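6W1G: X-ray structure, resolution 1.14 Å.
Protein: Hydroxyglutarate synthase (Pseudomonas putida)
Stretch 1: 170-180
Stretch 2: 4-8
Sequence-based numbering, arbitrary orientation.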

# COMPACT_ATOMS: atom_id res chain seq x y z
N ARG A 170 9.82 9.01 24.59
CA ARG A 170 9.94 9.41 25.99
C ARG A 170 9.10 10.65 26.28
O ARG A 170 8.53 10.76 27.38
CB ARG A 170 11.42 9.69 26.32
CG ARG A 170 11.66 10.37 27.61
CD ARG A 170 13.11 10.60 27.85
NE ARG A 170 14.01 10.43 26.73
CZ ARG A 170 14.49 11.41 25.97
NH1 ARG A 170 14.12 12.68 26.13
NH2 ARG A 170 15.33 11.09 25.01
N GLU A 171 9.03 11.58 25.33
CA GLU A 171 8.42 12.87 25.56
C GLU A 171 7.00 12.95 25.04
O GLU A 171 6.23 13.80 25.51
CB GLU A 171 9.26 13.97 24.88
CG GLU A 171 10.71 14.06 25.36
CD GLU A 171 10.82 14.33 26.87
OE1 GLU A 171 9.96 15.03 27.42
OE2 GLU A 171 11.77 13.83 27.48
N GLY A 172 6.63 12.09 24.10
CA GLY A 172 5.28 12.06 23.55
C GLY A 172 5.10 12.76 22.23
O GLY A 172 3.95 13.03 21.84
N GLY A 173 6.16 13.14 21.56
CA GLY A 173 6.10 13.74 20.25
C GLY A 173 7.36 14.56 19.98
O GLY A 173 8.30 14.55 20.78
N LEU A 174 7.34 15.27 18.85
CA LEU A 174 8.42 16.11 18.40
C LEU A 174 7.85 17.45 17.98
O LEU A 174 6.80 17.52 17.36
CB LEU A 174 9.16 15.49 17.20
CG LEU A 174 9.81 14.13 17.45
CD1 LEU A 174 10.38 13.61 16.12
CD2 LEU A 174 10.90 14.26 18.48
N ASP A 175 8.56 18.53 18.30
CA ASP A 175 8.23 19.86 17.76
C ASP A 175 8.60 19.95 16.28
O ASP A 175 9.17 19.04 15.72
CB ASP A 175 8.83 20.95 18.61
CG ASP A 175 10.36 21.02 18.57
OD1 ASP A 175 11.06 20.49 17.70
OD2 ASP A 175 10.89 21.73 19.44
N ALA A 176 8.26 21.08 15.66
CA ALA A 176 8.42 21.20 14.21
C ALA A 176 9.87 21.04 13.79
O ALA A 176 10.15 20.35 12.79
CB ALA A 176 7.86 22.53 13.70
N ALA A 177 10.80 21.67 14.50
CA ALA A 177 12.20 21.58 14.11
C ALA A 177 12.73 20.17 14.25
O ALA A 177 13.45 19.69 13.36
CB ALA A 177 13.05 22.53 14.94
N ASP A 178 12.40 19.48 15.35
CA ASP A 178 12.87 18.12 15.55
C ASP A 178 12.19 17.17 14.57
O ASP A 178 12.83 16.22 14.12
CB ASP A 178 12.66 17.66 16.99
CG ASP A 178 13.60 18.34 17.96
OD1 ASP A 178 14.59 18.98 17.51
OD2 ASP A 178 13.33 18.27 19.18
N ALA A 179 10.92 17.42 14.22
CA ALA A 179 10.26 16.60 13.21
C ALA A 179 10.93 16.73 11.86
O ALA A 179 11.06 15.75 11.11
CB ALA A 179 8.78 16.94 13.11
N GLU A 180 11.31 17.96 11.47
CA GLU A 180 12.03 18.16 10.22
C GLU A 180 13.38 17.42 10.23
O GLU A 180 13.74 16.76 9.25
CB GLU A 180 12.22 19.63 9.88
CG GLU A 180 12.80 19.77 8.45
CD GLU A 180 12.13 18.81 7.44
OE1 GLU A 180 10.90 18.91 7.27
OE2 GLU A 180 12.82 17.95 6.84
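Stretch 2 (4-8) NDFVS

Stretch 2, Asn4 to Ser8, has no regular helix or strand; it runs as a largely extended segment, interrupted at Asp5 (phi/psi -107/23), past the turn that joins two helices of stretch 1. Along it, Asp5 lies by Asp175 and Ala176, the Phe6 side chain reaches back over Glu171 to Asp175, and Val7 meets Leu174, Ala176 and Ala179. The nearest CA atoms across the stretches are Asp175 CA and Phe6 CA, 4.2 Å apart. One direct hydrogen bond links the stretches, Val7 N to Leu174 O, 2.9 Å and 159° at the hydrogen. The same carbonyl takes a CA-H...O contact from Phe6, with Phe6 CA 3.3 Å from Leu174 O. Two waters extend this backbone pairing, and a third joins two side chains. Water 3 donates to Val7 O (2.7 Å) and accepts from Leu174 N (2.9 Å); water 1 donates to Asp5 O (2.6 Å) and accepts from Ala176 N (3.0 Å). Water 2 donates to both Asp5 OD1 (2.5 Å) and Asp175 OD2 (2.6 Å), bridging two like-charged carboxylates whose OD1 and OD2 atoms, respectively, lie 4.4 Å apart. The Phe6 ring, chi1 m, rests on the glycine turn. Gly173 CA lies over one face, 3.9 Å from the centroid of the Phe6 ring, in a CH-pi contact; Glu171 O meets the ring edge, 3.5 Å from Phe6 CE2. A CB on Gly173 would fall 2.7 Å from Phe6 CD2, a clash, and its backbone angles by themselves call for glycine. Val7 sits against the first helical turn after Asp175, with Val7 CG1 3.9 Å from Ala176 CB and Val7 CG2 3.7 Å from Ala179 CB. Asp175 caps this helix, its OD1 accepting from Asp178 N at 2.9 Å, while Asn4 OD1 accepts from Phe6 N at 2.9 Å, a bond that spans Asp5. Ser8 points away and caps a helix just beyond the stretch.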

# COMPACT_ATOMS: atom_id res chain seq x y z
N ASN A 4 1.16 21.10 24.42
CA ASN A 4 2.56 21.15 24.02
C ASN A 4 2.60 21.68 22.60
O ASN A 4 1.57 21.98 22.00
CB ASN A 4 3.19 19.76 24.18
CG ASN A 4 2.48 18.72 23.36
OD1 ASN A 4 2.27 18.91 22.17
ND2 ASN A 4 2.08 17.63 24.01
N ASP A 5 3.81 21.81 22.06
CA ASP A 5 4.00 22.30 20.71
C ASP A 5 4.40 21.18 19.76
O ASP A 5 5.04 21.44 18.71
CB ASP A 5 5.00 23.43 20.66
CG ASP A 5 6.39 23.02 21.04
OD1 ASP A 5 7.28 23.88 20.89
OD2 ASP A 5 6.62 21.85 21.44
N PHE A 6 4.09 19.94 20.09
CA PHE A 6 4.44 18.86 19.19
C PHE A 6 3.55 18.92 17.96
O PHE A 6 2.35 19.24 18.03
CB PHE A 6 4.26 17.51 19.88
CG PHE A 6 5.13 17.32 21.09
CD1 PHE A 6 6.34 17.98 21.22
CD2 PHE A 6 4.73 16.47 22.10
CE1 PHE A 6 7.14 17.77 22.32
CE2 PHE A 6 5.53 16.26 23.19
CZ PHE A 6 6.73 16.92 23.30
N VAL A 7 4.13 18.55 16.81
CA VAL A 7 3.38 18.46 15.56
C VAL A 7 2.67 17.12 15.51
O VAL A 7 3.07 16.15 16.13
CB VAL A 7 4.25 18.70 14.32
CG1 VAL A 7 4.83 20.10 14.36
CG2 VAL A 7 5.34 17.72 14.21
N SER A 8 1.59 17.05 14.75
CA SER A 8 0.85 15.81 14.69
C SER A 8 1.69 14.76 13.98
O SER A 8 2.37 15.06 12.97
CB SER A 8 -0.43 16.01 13.93
OG SER A 8 -0.15 16.22 12.61
O HOH W 1 6.30 22.87 16.95
O HOH W 2 9.78 23.87 20.49
O HOH W 3 4.87 14.57 17.42